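ABC transporter (PDB 4G68) probably binds xylo-oligosaccharides derived from xylan, as the extracellular solute-binding component of an ABC importer in a thermophilic bacterium. Local coordinates at residues S412-W416 and D417-S421; R245-N249 and G250-F254; N162-N166 and G167-G171. All coordinates share one frame; numbering follows the deposited sequence.

Contact 1 of 3, residues S412-W416 and D417-S421; sequences SVPAW and DIYLS. With XYP (beta-D-xylopyranose), chain D.
Ala415 and Asp417 meet side by side at a bound xylose, with Ala415 CB 3.7 Å from Asp417 OD1. The carboxylate grips the sugar with both branches: XYP O4 donates to OD1 at 2.6 Å, while XYP O3 donates to OD2 at the same length. Two adjacent hydroxyls are answered by two oxygens of one carboxylate, and the paired bonds fix the rotation of the carboxylate. Ile418 adds an apolar surface, its CD1 lying 3.9 Å from XYP C4, and Asn103, Lys107, Gln177 and Trp229 supply further hydrogen bonds to this xylose. The Asp417 carboxylate reaches the sugar because CG sits between the backbone N and the carbonyl carbon (chi1 66°).

Behind this first shell, backbone bonds set the turn that presents it. Ala415, at the N-cap position, offers one carbonyl to two donors. Ile418 N lies 3.0 Å from Ala415 O and approaches from above the carbonyl plane, whereas Tyr419 N comes to that oxygen within the plane. One residue on, Leu420 N bonds to Trp416 O at 2.8 Å, which closes the short helix. Pro414 crosses Tyr419 obliquely, its CD 4.0 Å from the ring carbon CD1. The Tyr419 hydroxyl reaches Asn249 at the end of helix 241-248, and the Trp416 indole stacks on His428 and meets Phe259 edge-to-face.

A short strand thus passes through a proline into a helical turn that brings Ala415, Asp417 and Ile418 to the sugar, forming part of the glycan pocket of a periplasmic-binding-protein-type solute receptor.

Contact 2 of 3, residues R245-N249 and G250-F254; sequences RDALN and GKASF
Phe254 turns its ring back onto the end of helix 241-248 because CG stands anti to the carbonyl carbon, beside the backbone N (chi1 -74°), and this places Ala247 CB over one face of the ring. The nearest ring atom to that methyl is Phe254 CE1, at 3.9 Å. Leu248 reaches the same ring differently: its CD2 comes to the edge, near the ring plane, 4.2 Å from CE1. A neighbouring part of the ring leans on the peptide, with Phe254 CZ 3.5 Å from Ala247 O.

The chain turns back at Gly250, whose positive phi of 75° ends the helix in a Schellman motif. Two bonds run back into the last turn. Lys251 N donates to Asp246 O at 2.6 Å, and Gly250 N donates to Ala247 O at 3.1 Å. The second donor lies well above the carbonyl plane, 68° out of it, and a water reaches Ala247 O from a different direction. That water donates to Ala247 O and to Ala252 O, each at 2.7 Å, and so ties the helix end to the outgoing loop. Beside these bonds the methyl of Ala252 packs against Asp246 CB at 4.0 Å, and Lys251 CB touches the same carbon, the Asp246 and Lys251 side chains crossing at about a right angle. Asp246 OD1 is hydrogen-bonded to Gln242, and Phe259 and Met449 add to the packing round Phe254.

In chemical terms, carbonyls left without the next helical turn are met by loop amides and a shared water, while apolar contacts with Ala252 and Phe254 cover the helix end beside them.

Contact 3 of 3, residues N162-N166 and G167-G171; sequences NVTYN and GKIYG
A beta hairpin with a two-residue type I' turn brings Tyr165 and Lys168 into register, Asn166 and Gly167 forming the tip. It joins strand 164-165 to the start of strand 168-184, which continues into the mixed sheet of the binding protein.

Tyr165 and Lys168 are an antiparallel hydrogen-bonded pair. Tyr165 N donates to Lys168 O at 2.8 Å, and Lys168 N returns a bond to Tyr165 O at 3.0 Å, its donor standing above the carbonyl plane. Thr164 and Ile169 follow as a non-hydrogen-bonded pair, their CA atoms 4.3 Å apart. Farther along, Tyr170 N meets Val163 O with an N-H...O angle of 162°, extending the strand-to-strand bonding past the short paired region.

The two faces carry different groups. On the face of Thr164 and Ile169, Thr164 OG1 lies beside Ile169 CG1; the hydroxyl itself is tied to Phe160 O. On the face of Tyr165 and Lys168, the Tyr165 ring crosses that of Tyr170 obliquely, CD2 to CD2 at 3.9 Å, and Tyr165 O sits at the edge of the Tyr170 ring, in its plane. Tyr165 OH is held by Gly128 O, and Val135 of helix 132-136 touches both tyrosines. Val163 leans over Gly171, its CG2 3.5 Å from Gly171 O; the N and O of Gly171 are buried without a hydrogen-bonding partner.

At the tip the Lys168 side chain, bent at chi3 (-73°) and again at chi4, folds back along the turn until NZ donates to Asn166 O at 2.7 Å.

Contacts 1 and 2 form one continuous patch, their centres about 12 Å apart. Tyr419 OH of contact 1 lies 2.7 Å from Asn249 OD1 of contact 2, a probable hydrogen bond, and Ser412 O is probably bonded to Arg245 NH2 at 2.8 Å. Leu248 CD1 of contact 2 packs on Tyr419 CD2 at 3.5 Å. The end of helix 241-248 therefore backs the turn that holds the xylose, while the side chain of Leu248 itself stays about 11 Å from a bound xylose. Contact 3 touches neither: its centre is about 16 Å from that of contact 1 and about 22 Å from that of contact 2, and its Val163 side chain is about 13 Å from a xylose.

Contact 1 of 3, residues S412-W416 and D417-S421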
# COMPACT_ATOMS: atom_id res chain seq x y z
N SER A 412 -13.11 -3.95 2.68
CA SER A 412 -11.77 -3.34 2.70
C SER A 412 -11.94 -1.88 2.39
O SER A 412 -13.01 -1.46 1.89
CB SER A 412 -10.83 -4.02 1.72
OG SER A 412 -11.30 -3.89 0.38
N VAL A 413 -10.91 -1.09 2.73
CA VAL A 413 -10.89 0.34 2.40
C VAL A 413 -9.43 0.70 2.22
O VAL A 413 -8.62 0.17 2.94
CB VAL A 413 -11.56 1.24 3.54
CG1 VAL A 413 -10.82 1.16 4.89
CG2 VAL A 413 -11.69 2.66 3.06
N PRO A 414 -9.10 1.54 1.22
CA PRO A 414 -7.70 1.93 0.93
C PRO A 414 -7.11 2.72 2.07
O PRO A 414 -7.87 3.39 2.82
CB PRO A 414 -7.83 2.84 -0.29
CG PRO A 414 -9.03 2.26 -1.01
CD PRO A 414 -9.98 1.94 0.11
N ALA A 415 -5.79 2.70 2.18
CA ALA A 415 -5.13 3.56 3.20
C ALA A 415 -5.57 4.99 3.03
O ALA A 415 -5.84 5.43 1.90
CB ALA A 415 -3.66 3.45 3.01
N TRP A 416 -5.70 5.75 4.13
CA TRP A 416 -6.44 6.95 4.06
C TRP A 416 -5.74 8.00 3.19
O TRP A 416 -6.39 8.92 2.71
CB TRP A 416 -6.68 7.53 5.46
CG TRP A 416 -7.65 6.69 6.27
CD1 TRP A 416 -8.03 5.33 6.12
CD2 TRP A 416 -8.35 7.16 7.46
NE1 TRP A 416 -8.88 4.97 7.13
CE2 TRP A 416 -9.09 6.02 7.98
CE3 TRP A 416 -8.39 8.38 8.15
CZ2 TRP A 416 -9.91 6.12 9.13
CZ3 TRP A 416 -9.19 8.46 9.30
CH2 TRP A 416 -9.93 7.36 9.77
N ASP A 417 -4.41 7.93 3.05
CA ASP A 417 -3.71 8.94 2.21
C ASP A 417 -3.78 8.64 0.69
O ASP A 417 -3.27 9.46 -0.09
CB ASP A 417 -2.24 9.07 2.60
CG ASP A 417 -1.42 7.78 2.31
OD1 ASP A 417 -2.01 6.67 2.12
OD2 ASP A 417 -0.16 7.91 2.24
N ILE A 418 -4.45 7.54 0.31
CA ILE A 418 -4.80 7.27 -1.07
C ILE A 418 -6.31 7.56 -1.23
O ILE A 418 -6.78 7.81 -2.31
CB ILE A 418 -4.64 5.73 -1.39
CG1 ILE A 418 -3.26 5.27 -1.26
CG2 ILE A 418 -5.22 5.34 -2.77
CD1 ILE A 418 -3.10 3.78 -1.63
N TYR A 419 -7.07 7.44 -0.17
CA TYR A 419 -8.50 7.62 -0.31
C TYR A 419 -8.79 9.11 -0.24
O TYR A 419 -9.55 9.63 -1.11
CB TYR A 419 -9.24 6.88 0.84
CG TYR A 419 -10.74 6.85 0.57
CD1 TYR A 419 -11.30 5.74 -0.02
CD2 TYR A 419 -11.56 7.93 0.90
CE1 TYR A 419 -12.66 5.69 -0.32
CE2 TYR A 419 -12.93 7.91 0.62
CZ TYR A 419 -13.46 6.76 0.04
OH TYR A 419 -14.81 6.69 -0.29
N LEU A 420 -8.23 9.81 0.77
CA LEU A 420 -8.27 11.29 0.81
C LEU A 420 -7.35 11.89 -0.29
O LEU A 420 -6.54 11.17 -0.87
CB LEU A 420 -7.85 11.87 2.21
CG LEU A 420 -8.67 11.30 3.39
CD1 LEU A 420 -8.02 11.54 4.74
CD2 LEU A 420 -10.11 11.86 3.38
N SER A 421 -7.41 13.20 -0.55
CA SER A 421 -6.40 13.76 -1.47
C SER A 421 -5.77 14.91 -0.82
O SER A 421 -6.26 15.36 0.18
CB SER A 421 -6.98 14.22 -2.82
OG SER A 421 -8.27 14.75 -2.67
C1 XYP D . 2.22 3.28 -0.96
C2 XYP D . 2.12 4.80 -0.88
C3 XYP D . 1.36 5.16 0.40
C4 XYP D . 0.03 4.37 0.54
C5 XYP D . 0.21 2.85 0.24
O2 XYP D . 3.42 5.36 -0.94
O3 XYP D . 1.13 6.59 0.36
O4 XYP D . -0.56 4.52 1.83
O5 XYP D . 0.94 2.67 -0.96

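Contact 2 of 3, residues R245-N249 and G250-F254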
# COMPACT_ATOMS: atom_id res chain seq x y z
N ARG A 245 -15.56 4.68 5.96
CA ARG A 245 -16.01 5.26 4.70
C ARG A 245 -16.86 6.53 4.89
O ARG A 245 -16.66 7.54 4.20
CB ARG A 245 -16.78 4.18 3.92
CG ARG A 245 -15.79 3.19 3.33
CD ARG A 245 -16.43 2.19 2.40
NE ARG A 245 -15.40 1.30 1.83
CZ ARG A 245 -14.78 1.51 0.68
NH1 ARG A 245 -15.08 2.59 -0.06
NH2 ARG A 245 -13.91 0.63 0.22
N ASP A 246 -17.79 6.48 5.83
CA ASP A 246 -18.61 7.66 6.10
C ASP A 246 -17.79 8.87 6.50
O ASP A 246 -18.04 9.99 6.02
CB ASP A 246 -19.62 7.34 7.17
CG ASP A 246 -20.80 6.48 6.65
OD1 ASP A 246 -21.01 6.38 5.42
OD2 ASP A 246 -21.55 5.92 7.46
N ALA A 247 -16.79 8.67 7.35
CA ALA A 247 -15.96 9.76 7.75
C ALA A 247 -15.17 10.26 6.55
O ALA A 247 -15.10 11.50 6.32
CB ALA A 247 -15.02 9.39 8.93
N LEU A 248 -14.60 9.33 5.77
CA LEU A 248 -13.75 9.79 4.68
C LEU A 248 -14.57 10.51 3.58
O LEU A 248 -14.04 11.32 2.81
CB LEU A 248 -12.95 8.63 4.11
CG LEU A 248 -11.91 7.91 5.02
CD1 LEU A 248 -11.40 6.68 4.21
CD2 LEU A 248 -10.84 8.91 5.42
N ASN A 249 -15.83 10.14 3.47
CA ASN A 249 -16.79 10.71 2.52
C ASN A 249 -17.58 11.91 3.02
O ASN A 249 -18.46 12.43 2.27
CB ASN A 249 -17.81 9.63 2.11
CG ASN A 249 -17.20 8.54 1.24
OD1 ASN A 249 -16.27 8.77 0.47
ND2 ASN A 249 -17.73 7.35 1.37
N GLY A 250 -17.27 12.37 4.23
CA GLY A 250 -17.90 13.48 4.85
C GLY A 250 -19.29 13.25 5.38
O GLY A 250 -20.01 14.23 5.59
N LYS A 251 -19.68 11.99 5.59
CA LYS A 251 -21.00 11.64 6.16
C LYS A 251 -20.95 11.41 7.65
O LYS A 251 -21.95 11.05 8.27
CB LYS A 251 -21.62 10.42 5.50
CG LYS A 251 -21.60 10.40 4.00
CD LYS A 251 -22.48 11.47 3.47
CE LYS A 251 -22.66 11.25 1.95
NZ LYS A 251 -23.49 10.06 1.63
N ALA A 252 -19.78 11.66 8.26
CA ALA A 252 -19.64 11.52 9.70
C ALA A 252 -18.49 12.41 10.11
O ALA A 252 -17.46 12.49 9.41
CB ALA A 252 -19.27 10.06 10.07
N SER A 253 -18.60 13.04 11.25
CA SER A 253 -17.45 13.76 11.82
C SER A 253 -16.29 12.81 12.14
O SER A 253 -16.51 11.67 12.61
CB SER A 253 -17.87 14.46 13.11
OG SER A 253 -16.71 15.07 13.76
N PHE A 254 -15.05 13.28 11.93
CA PHE A 254 -13.85 12.57 12.46
C PHE A 254 -13.75 12.54 13.99
O PHE A 254 -13.01 11.71 14.58
CB PHE A 254 -12.59 13.23 11.88
CG PHE A 254 -12.37 12.91 10.43
CD1 PHE A 254 -11.84 11.68 10.05
CD2 PHE A 254 -12.70 13.84 9.42
CE1 PHE A 254 -11.64 11.35 8.71
CE2 PHE A 254 -12.48 13.51 8.06
CZ PHE A 254 -11.95 12.29 7.71
O HOH W 1 -16.03 13.77 7.54

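Contact 3 of 3, residues N162-N166 and G167-G171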
# COMPACT_ATOMS: atom_id res chain seq x y z
N ASN A 162 -11.83 1.49 -8.78
CA ASN A 162 -11.14 2.65 -8.30
C ASN A 162 -10.57 3.62 -9.33
O ASN A 162 -10.17 4.72 -8.94
CB ASN A 162 -10.05 2.29 -7.29
CG ASN A 162 -10.63 1.78 -5.99
OD1 ASN A 162 -11.66 2.31 -5.54
ND2 ASN A 162 -10.06 0.74 -5.43
N VAL A 163 -10.43 3.17 -10.57
CA VAL A 163 -10.00 4.03 -11.67
C VAL A 163 -11.16 4.61 -12.48
O VAL A 163 -10.97 5.21 -13.49
CB VAL A 163 -9.01 3.34 -12.63
CG1 VAL A 163 -7.66 3.12 -11.97
CG2 VAL A 163 -9.53 2.03 -13.23
N THR A 164 -12.35 4.43 -11.98
CA THR A 164 -13.58 4.93 -12.61
C THR A 164 -14.05 6.19 -11.85
O THR A 164 -14.24 6.20 -10.60
CB THR A 164 -14.64 3.79 -12.58
OG1 THR A 164 -14.09 2.64 -13.26
CG2 THR A 164 -15.92 4.23 -13.34
N TYR A 165 -14.29 7.26 -12.59
CA TYR A 165 -14.71 8.49 -12.01
C TYR A 165 -15.81 9.08 -12.89
O TYR A 165 -15.71 9.13 -14.13
CB TYR A 165 -13.55 9.49 -12.03
CG TYR A 165 -12.31 9.04 -11.24
CD1 TYR A 165 -12.14 9.40 -9.90
CD2 TYR A 165 -11.37 8.20 -11.83
CE1 TYR A 165 -10.95 9.03 -9.19
CE2 TYR A 165 -10.19 7.83 -11.15
CZ TYR A 165 -10.00 8.23 -9.83
OH TYR A 165 -8.81 7.85 -9.13
N ASN A 166 -16.87 9.56 -12.23
CA ASN A 166 -18.02 10.02 -13.01
C ASN A 166 -18.44 9.01 -14.06
O ASN A 166 -18.78 9.36 -15.21
CB ASN A 166 -17.63 11.36 -13.69
CG ASN A 166 -17.06 12.35 -12.69
OD1 ASN A 166 -17.68 12.60 -11.68
ND2 ASN A 166 -15.87 12.92 -12.98
N GLY A 167 -18.33 7.73 -13.70
CA GLY A 167 -18.82 6.64 -14.59
C GLY A 167 -17.93 6.31 -15.78
O GLY A 167 -18.34 5.58 -16.65
N LYS A 168 -16.71 6.86 -15.84
CA LYS A 168 -15.84 6.67 -16.95
C LYS A 168 -14.48 6.16 -16.42
O LYS A 168 -14.03 6.54 -15.33
CB LYS A 168 -15.67 8.04 -17.65
CG LYS A 168 -16.91 8.46 -18.47
CD LYS A 168 -16.78 9.91 -18.98
CE LYS A 168 -16.94 11.01 -17.88
NZ LYS A 168 -18.30 11.20 -17.19
N ILE A 169 -13.79 5.38 -17.24
CA ILE A 169 -12.53 4.73 -16.77
C ILE A 169 -11.34 5.57 -17.20
O ILE A 169 -11.27 5.94 -18.37
CB ILE A 169 -12.39 3.37 -17.40
CG1 ILE A 169 -13.54 2.48 -16.88
CG2 ILE A 169 -11.05 2.74 -17.04
CD1 ILE A 169 -13.53 1.09 -17.40
N TYR A 170 -10.42 5.82 -16.26
CA TYR A 170 -9.25 6.66 -16.50
C TYR A 170 -7.94 5.92 -16.18
O TYR A 170 -6.90 6.53 -16.11
CB TYR A 170 -9.29 7.98 -15.66
CG TYR A 170 -10.35 8.91 -16.16
CD1 TYR A 170 -10.08 9.84 -17.18
CD2 TYR A 170 -11.66 8.79 -15.69
CE1 TYR A 170 -11.08 10.69 -17.65
CE2 TYR A 170 -12.68 9.61 -16.19
CZ TYR A 170 -12.38 10.55 -17.14
OH TYR A 170 -13.41 11.37 -17.59
N GLY A 171 -7.95 4.61 -16.01
CA GLY A 171 -6.66 3.96 -15.75
C GLY A 171 -6.68 2.50 -16.04
O GLY A 171 -7.76 1.92 -16.20